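Local coordinates for RNA methyltransferase, TrmH family (Porphyromonas gingivalis, PDB 2I6D), which probably methylates RNA as a member of the SpoU (TrmH) family, using a knotted SAM-binding methyltransferase domain joined to a smaller domain that probably binds the RNA substrate, at residues R17-K20 and Y21-R24; V49-A52 and A53-R56; V141-P144 and K145-Q148; T168-Y171 and F172-Q175. All blocks are in the same frame, centred on the assembly; numbering follows the deposited sequence.

Interaction 1. Residues R17-K20 and Y21-R24; sequences RERK and YRLR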
# COMPACT_ATOMS: atom_id res chain seq x y z
N ARG A 17 -2.85 1.32 16.61
CA ARG A 17 -3.61 0.28 15.95
C ARG A 17 -5.01 0.78 15.46
O ARG A 17 -5.67 0.08 14.69
CB ARG A 17 -3.77 -0.92 16.85
CG ARG A 17 -4.78 -0.78 17.97
CD ARG A 17 -4.45 -1.81 19.06
NE ARG A 17 -3.01 -1.77 19.34
CZ ARG A 17 -2.32 -2.67 20.06
NH1 ARG A 17 -2.94 -3.71 20.60
NH2 ARG A 17 -1.01 -2.52 20.23
N GLU A 18 -5.43 1.95 15.93
CA GLU A 18 -6.71 2.54 15.52
C GLU A 18 -6.49 3.68 14.54
O GLU A 18 -5.65 4.56 14.79
CB GLU A 18 -7.47 3.10 16.73
CG GLU A 18 -7.72 2.10 17.85
CD GLU A 18 -8.19 2.78 19.15
OE1 GLU A 18 -9.22 3.47 19.14
OE2 GLU A 18 -7.49 2.62 20.20
N ARG A 19 -7.26 3.70 13.46
CA ARG A 19 -7.14 4.76 12.46
C ARG A 19 -7.30 6.15 13.08
O ARG A 19 -6.59 7.11 12.71
CB ARG A 19 -8.19 4.56 11.35
CG ARG A 19 -8.30 5.75 10.45
CD ARG A 19 -8.83 5.41 9.07
NE ARG A 19 -8.76 6.59 8.20
CZ ARG A 19 -7.66 7.02 7.59
NH1 ARG A 19 -7.72 8.11 6.84
NH2 ARG A 19 -6.49 6.40 7.75
N LYS A 20 -8.24 6.26 14.02
CA LYS A 20 -8.52 7.51 14.71
C LYS A 20 -7.24 8.14 15.26
O LYS A 20 -6.99 9.34 15.08
CB LYS A 20 -9.54 7.27 15.83
CG LYS A 20 -9.74 8.41 16.80
CD LYS A 20 -10.56 7.94 18.01
CE LYS A 20 -10.67 9.02 19.06
NZ LYS A 20 -11.56 8.59 20.19
N TYR A 21 -6.41 7.31 15.90
CA TYR A 21 -5.21 7.81 16.53
C TYR A 21 -4.03 7.98 15.58
O TYR A 21 -3.21 8.89 15.77
CB TYR A 21 -4.85 6.98 17.77
CG TYR A 21 -5.90 7.20 18.84
CD1 TYR A 21 -5.97 8.41 19.54
CD2 TYR A 21 -6.86 6.23 19.12
CE1 TYR A 21 -6.93 8.63 20.50
CE2 TYR A 21 -7.84 6.44 20.09
CZ TYR A 21 -7.86 7.64 20.78
OH TYR A 21 -8.82 7.88 21.72
N ARG A 22 -3.97 7.16 14.53
CA ARG A 22 -2.97 7.36 13.49
C ARG A 22 -3.18 8.73 12.87
O ARG A 22 -2.21 9.45 12.65
CB ARG A 22 -3.02 6.28 12.41
CG ARG A 22 -2.59 4.91 12.93
CD ARG A 22 -2.26 3.93 11.78
NE ARG A 22 -3.45 3.56 11.01
CZ ARG A 22 -4.32 2.61 11.35
NH1 ARG A 22 -4.15 1.92 12.47
NH2 ARG A 22 -5.36 2.36 10.57
N LEU A 23 -4.44 9.10 12.65
CA LEU A 23 -4.79 10.40 12.08
C LEU A 23 -4.47 11.54 13.03
O LEU A 23 -3.89 12.55 12.61
CB LEU A 23 -6.28 10.45 11.71
CG LEU A 23 -6.72 9.69 10.46
CD1 LEU A 23 -8.23 9.74 10.36
CD2 LEU A 23 -6.05 10.25 9.18
N ARG A 24 -4.84 11.39 14.30
CA ARG A 24 -4.67 12.46 15.28
C ARG A 24 -3.18 12.72 15.52
O ARG A 24 -2.75 13.88 15.65
CB ARG A 24 -5.35 12.08 16.58
CG ARG A 24 -5.53 13.22 17.51
CD ARG A 24 -6.30 12.83 18.71
NE ARG A 24 -7.73 12.77 18.46
CZ ARG A 24 -8.62 12.39 19.37
NH1 ARG A 24 -8.20 12.05 20.59
NH2 ARG A 24 -9.90 12.35 19.08
O HOH W 1 -6.72 0.04 11.53
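R22 folds back over R19 and R17, and this is the close-packed half of the turn. Its chain bends at chi3 (-68°), which lays one face of the R22 guanidinium over R19 CA, 3.5 Å above the plane. R22 NH1 bonds L16 O and, weakly at 3.3 Å, R17 O; a water accepts from R22 NH2 and bonds weakly to the R17 carbonyl. E18 occupies the N-cap position, and E18 O accepts R22 N at 3.1 Å. A long arginine suits this place because it can reach back past the cap while its charge is met by D140, which also pairs with R19.

The other side is looser and faces solvent. There K20 runs beside Y21, with CD over the ring face 4.1 Å from its centroid, a CH-pi contact, while K20 NZ makes only a weak bond to Y21 OH at 3.2 Å. At the ring edge lies the E18 carboxylate, turned 82° to it, E18 OE1 being 3.4 Å from Y21 CE2. L23 CD2 covers one face of the R19 guanidinium. The turn opens helix 19-25, which leads into the edge strand 27-31 of the four-stranded sheet.

Interaction 2. Residues V49-A52 and A53-R56; sequences VGTA and AMLR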
# COMPACT_ATOMS: atom_id res chain seq x y z
N VAL A 49 11.67 1.35 19.66
CA VAL A 49 11.65 0.62 20.94
C VAL A 49 12.07 -0.81 20.61
O VAL A 49 11.51 -1.43 19.70
CB VAL A 49 10.22 0.65 21.48
CG1 VAL A 49 10.04 -0.30 22.61
CG2 VAL A 49 9.88 2.07 21.95
N GLY A 50 13.07 -1.31 21.30
CA GLY A 50 13.50 -2.67 21.02
C GLY A 50 14.50 -3.16 22.03
O GLY A 50 14.96 -2.42 22.88
N THR A 51 14.85 -4.44 21.92
CA THR A 51 15.92 -5.00 22.73
C THR A 51 17.24 -4.52 22.16
O THR A 51 17.32 -4.18 20.97
CB THR A 51 15.89 -6.53 22.71
OG1 THR A 51 15.96 -6.98 21.34
CG2 THR A 51 14.63 -7.06 23.37
N ALA A 52 18.28 -4.52 23.00
CA ALA A 52 19.63 -4.11 22.58
C ALA A 52 20.07 -4.79 21.29
O ALA A 52 20.64 -4.12 20.40
CB ALA A 52 20.65 -4.38 23.71
N ALA A 53 19.81 -6.09 21.16
CA ALA A 53 20.26 -6.85 19.98
C ALA A 53 19.57 -6.35 18.71
O ALA A 53 20.17 -6.34 17.63
CB ALA A 53 20.04 -8.36 20.18
N MSE A 54 18.32 -5.93 18.85
CA MSE A 54 17.58 -5.34 17.72
C MSE A 54 18.05 -3.94 17.39
O MSE A 54 18.23 -3.60 16.22
CB MSE A 54 16.07 -5.37 17.98
CG MSE A 54 15.50 -6.79 18.10
SE MSE A 54 15.68 -7.77 16.42
CE MSE A 54 17.31 -8.81 16.81
N LEU A 55 18.27 -3.11 18.41
CA LEU A 55 18.65 -1.72 18.17
C LEU A 55 20.06 -1.58 17.55
O LEU A 55 20.31 -0.67 16.76
CB LEU A 55 18.55 -0.90 19.46
CG LEU A 55 17.14 -0.74 20.03
CD1 LEU A 55 17.21 -0.05 21.38
CD2 LEU A 55 16.26 0.06 19.06
N ARG A 56 20.97 -2.46 17.93
CA ARG A 56 22.33 -2.36 17.42
C ARG A 56 22.39 -2.59 15.90
O ARG A 56 23.30 -2.09 15.22
CB ARG A 56 23.25 -3.34 18.14
CG ARG A 56 23.08 -4.79 17.68
CD ARG A 56 24.13 -5.69 18.27
NE ARG A 56 25.45 -5.44 17.69
CZ ARG A 56 26.51 -6.21 17.88
NH1 ARG A 56 27.66 -5.88 17.31
NH2 ARG A 56 26.43 -7.30 18.64
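T51 and M54, a selenomethionine, lie side by side and point the same way across the first turn of a short helix. The T51 hydroxyl sits between its backbone N and carbonyl carbon (chi1 56°), a setting that brings T51 OG1 to 3.3 Å from M54 CG. The M54 chain then bends twice, and the side chain packs on P86 and L87. L55 takes the other flank: its CB points back at the preceding strand, and L55 CD1 comes to rest 3.6 Å from G50 O. Glycine fits at position 50, since G50, with no side chain, lets L55 and M54 lie close to the strand. A52 and A53, on the outer side of the turn, are small and exposed.

T51 holds the N-cap position, and T51 O accepts L55 N at 2.9 Å and a weak bond from M54 N. R56 N closes the next turn on A52 O at 3.0 Å. These residues join strand 45-51 to helix 52-56 in a beta-alpha-beta unit completed by strand 65-69. No charged group takes part in the bonding across the turn: backbone hydrogen bonds set its shape, while the apolar chains of M54 and L55 carry it onto L87 of the neighbouring strand.

Interaction 3. Residues V141-P144 and K145-Q148; sequences VFSP and KVVQ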
# COMPACT_ATOMS: atom_id res chain seq x y z
N VAL A 141 -3.55 1.58 3.98
CA VAL A 141 -2.22 0.97 3.76
C VAL A 141 -1.30 1.06 4.99
O VAL A 141 -0.38 0.24 5.14
CB VAL A 141 -1.47 1.51 2.51
CG1 VAL A 141 -2.18 1.08 1.24
CG2 VAL A 141 -1.30 3.05 2.58
N PHE A 142 -1.57 2.03 5.86
CA PHE A 142 -0.76 2.23 7.07
C PHE A 142 -1.32 1.52 8.30
O PHE A 142 -0.78 1.65 9.41
CB PHE A 142 -0.53 3.71 7.32
CG PHE A 142 0.28 4.36 6.23
CD1 PHE A 142 1.62 4.04 6.07
CD2 PHE A 142 -0.31 5.26 5.34
CE1 PHE A 142 2.37 4.59 5.04
CE2 PHE A 142 0.44 5.84 4.32
CZ PHE A 142 1.78 5.50 4.17
N SER A 143 -2.40 0.76 8.10
CA SER A 143 -2.95 -0.07 9.19
C SER A 143 -1.92 -1.20 9.41
O SER A 143 -1.25 -1.58 8.47
CB SER A 143 -4.32 -0.64 8.80
OG SER A 143 -4.18 -1.52 7.68
N PRO A 144 -1.77 -1.69 10.66
CA PRO A 144 -0.87 -2.81 10.96
C PRO A 144 -1.07 -4.01 10.04
O PRO A 144 -0.10 -4.67 9.65
CB PRO A 144 -1.27 -3.20 12.37
CG PRO A 144 -1.75 -1.93 12.99
CD PRO A 144 -2.42 -1.17 11.88
N LYS A 145 -2.32 -4.32 9.72
CA LYS A 145 -2.56 -5.51 8.91
C LYS A 145 -1.88 -5.39 7.54
O LYS A 145 -1.18 -6.31 7.09
CB LYS A 145 -4.05 -5.85 8.82
CG LYS A 145 -4.30 -7.20 8.15
CD LYS A 145 -5.45 -7.98 8.80
CE LYS A 145 -5.47 -9.44 8.32
NZ LYS A 145 -6.38 -10.33 9.15
N VAL A 146 -2.04 -4.24 6.88
CA VAL A 146 -1.37 -4.03 5.60
C VAL A 146 0.13 -3.90 5.74
O VAL A 146 0.87 -4.58 5.04
CB VAL A 146 -1.94 -2.84 4.82
CG1 VAL A 146 -1.12 -2.61 3.50
CG2 VAL A 146 -3.45 -3.08 4.54
N VAL A 147 0.58 -3.04 6.66
CA VAL A 147 2.02 -2.79 6.86
C VAL A 147 2.79 -4.08 7.08
O VAL A 147 3.78 -4.36 6.38
CB VAL A 147 2.28 -1.84 8.06
CG1 VAL A 147 3.73 -1.91 8.54
CG2 VAL A 147 1.89 -0.40 7.68
N GLN A 148 2.34 -4.87 8.05
CA GLN A 148 3.04 -6.09 8.41
C GLN A 148 3.08 -7.13 7.28
O GLN A 148 3.96 -7.99 7.28
CB GLN A 148 2.47 -6.70 9.68
CG GLN A 148 2.66 -5.78 10.90
CD GLN A 148 4.12 -5.40 11.16
OE1 GLN A 148 4.43 -4.23 11.31
NE2 GLN A 148 5.02 -6.39 11.23
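The start of helix 144-148, where a loop passes into the first turn, is built by S143 at the N-cap position together with V146 and V147. S143 O accepts V147 N at 3.0 Å, and one residue on, P144 O takes Q148 N at 2.9 Å. Proline is well suited to the first position of a helix: its ring holds phi in the helical range (here -50°), and its nitrogen, which has no hydrogen, is not needed as a donor there. The S143 side chain turns back on the loop, its OG bonded to D140 O, while S143 OG also rests 3.6 Å from V146 CG2. A serine is short enough to serve both contacts without leaving the cap.

This loop and helix belong to the SpoU methylase part of the chain, after strand 131-134, and the turn they form leads the backbone from the loop into the helix. V146 and V147 pack over V141 O. With CG1 anti to the backbone N (chi1 176°), V146 sets that methyl, V146 CG1, 3.4 Å from V141 O, and V147 CG2 approaches V141 O at 3.5 Å. Branched side chains thus bury this oxygen, which has no hydrogen-bonding partner in the model. The V141 side chain packs on V117 and L121 of helix 114-127, and V146 also meets L121. At the far end of the turn, Q148 OE1 accepts a hydrogen bond from E31 N.

Interaction 4. Residues T168-Y171 and F172-Q175; sequences TLAY and FRRQ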
# COMPACT_ATOMS: atom_id res chain seq x y z
N THR A 168 -10.03 13.36 -9.64
CA THR A 168 -8.66 13.06 -9.97
C THR A 168 -8.54 12.36 -11.32
O THR A 168 -7.72 12.75 -12.16
CB THR A 168 -8.03 12.17 -8.89
OG1 THR A 168 -7.93 12.95 -7.70
CG2 THR A 168 -6.62 11.71 -9.29
N LEU A 169 -9.34 11.32 -11.54
CA LEU A 169 -9.33 10.65 -12.83
C LEU A 169 -9.71 11.60 -13.96
O LEU A 169 -9.06 11.62 -15.01
CB LEU A 169 -10.28 9.45 -12.84
CG LEU A 169 -9.79 8.19 -12.17
CD1 LEU A 169 -10.86 7.10 -12.37
CD2 LEU A 169 -8.41 7.74 -12.70
N ALA A 170 -10.75 12.39 -13.76
CA ALA A 170 -11.21 13.33 -14.78
C ALA A 170 -10.08 14.30 -15.11
O ALA A 170 -9.80 14.57 -16.27
CB ALA A 170 -12.42 14.06 -14.32
N TYR A 171 -9.39 14.76 -14.08
CA TYR A 171 -8.33 15.74 -14.25
C TYR A 171 -7.15 15.18 -15.07
O TYR A 171 -6.71 15.79 -16.06
CB TYR A 171 -7.87 16.23 -12.87
CG TYR A 171 -6.67 17.12 -12.88
CD1 TYR A 171 -6.75 18.43 -13.40
CD2 TYR A 171 -5.46 16.69 -12.35
CE1 TYR A 171 -5.65 19.26 -13.39
CE2 TYR A 171 -4.34 17.53 -12.33
CZ TYR A 171 -4.45 18.80 -12.86
OH TYR A 171 -3.35 19.61 -12.84
N PHE A 172 -6.65 14.02 -14.66
CA PHE A 172 -5.53 13.38 -15.39
C PHE A 172 -5.94 12.94 -16.78
O PHE A 172 -5.16 13.10 -17.74
CB PHE A 172 -4.91 12.26 -14.57
CG PHE A 172 -4.05 12.76 -13.48
CD1 PHE A 172 -2.85 13.40 -13.78
CD2 PHE A 172 -4.44 12.67 -12.16
CE1 PHE A 172 -2.03 13.89 -12.75
CE2 PHE A 172 -3.63 13.16 -11.13
CZ PHE A 172 -2.42 13.76 -11.42
N ARG A 173 -7.18 12.47 -16.90
CA ARG A 173 -7.73 12.07 -18.20
C ARG A 173 -7.76 13.26 -19.19
O ARG A 173 -7.41 13.12 -20.37
CB ARG A 173 -9.13 11.45 -18.04
CG ARG A 173 -9.75 11.01 -19.37
CD ARG A 173 -11.22 10.57 -19.28
NE ARG A 173 -12.08 11.47 -18.51
CZ ARG A 173 -12.66 12.57 -18.97
NH1 ARG A 173 -12.50 12.96 -20.24
NH2 ARG A 173 -13.42 13.30 -18.15
N ARG A 174 -8.18 14.43 -18.70
CA ARG A 174 -8.25 15.61 -19.56
C ARG A 174 -6.86 16.15 -19.92
O ARG A 174 -6.71 16.91 -20.88
CB ARG A 174 -9.17 16.67 -18.94
CG ARG A 174 -10.70 16.39 -19.26
CD ARG A 174 -11.67 17.15 -18.33
NE ARG A 174 -11.65 18.61 -18.52
CZ ARG A 174 -12.45 19.30 -19.35
NH1 ARG A 174 -12.36 20.63 -19.43
NH2 ARG A 174 -13.36 18.59 -20.12
N GLN A 175 -5.83 15.75 -19.17
CA GLN A 175 -4.43 16.06 -19.56
C GLN A 175 -3.85 15.11 -20.62
O GLN A 175 -2.75 15.34 -21.12
CB GLN A 175 -3.53 16.11 -18.35
CG GLN A 175 -4.19 16.85 -17.26
CD GLN A 175 -3.24 17.45 -16.30
OE1 GLN A 175 -2.78 18.60 -16.48
NE2 GLN A 175 -2.96 16.71 -15.25
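Successive i to i+4 hydrogen bonds carry the chain through the last turns of helix 165-174, from F172 N to T168 O (3.0 Å), R173 N to L169 O and R174 N to A170 O, before a weak one from Q175 N to Y171 O. Y171 and F172 form an edge-to-face pair: the tyrosine presents its CD2 edge to the phenylalanine face, with centroids 5.2 Å apart and planes at 68°. Adjacent residues can meet this way because their first torsions differ, Y171 CG lying anti to the backbone N (chi1 173°) and F172 CG anti to the carbonyl carbon. T168 CG2 fills in at the F172 ring edge, 3.7 Å from F172 CD2.

Over one face of the Y171 ring comes the Q175 amide, its plane inclined 37° to the ring and Q175 NE2 3.3 Å from Y171 CE2. Tyrosine and glutamine suit this exposed flank, as both combine a flat group with a polar end. A170 CB lies 4.0 Å from R173 NH2, which is held by a salt bridge to E219; the small methyl is consistent with this close approach.

On the sheet side L169 rests on I202 and V204 of strand 201-206, while F172 bridges from Y171 to W133 and I202. An amphipathic helix lying against a parallel sheet in this manner is typical of alpha/beta folds such as the SPOUT methyltransferase domain.

In the fold
Interactions 1 and 3 are the pair that touch, their centres about 12 Å apart, although they lie in different parts of the chain. R22 NH1 packs 3.6 Å from P144 CD, R22 CD lies 3.6 Å from F142 O, and R22 also touches S143, so helix 19-25 and the cap of helix 144-148 meet where the probable substrate-binding part adjoins the methylase part. D140, just before 141-148, adds charge to this junction. Interaction 2 stands apart in the probable substrate-binding part, about 26 Å from interaction 1 between centres. Interaction 4 lies across the chain's centre from interaction 2, about 47 Å between centres. No bound cofactor or RNA marks an active site among these contacts.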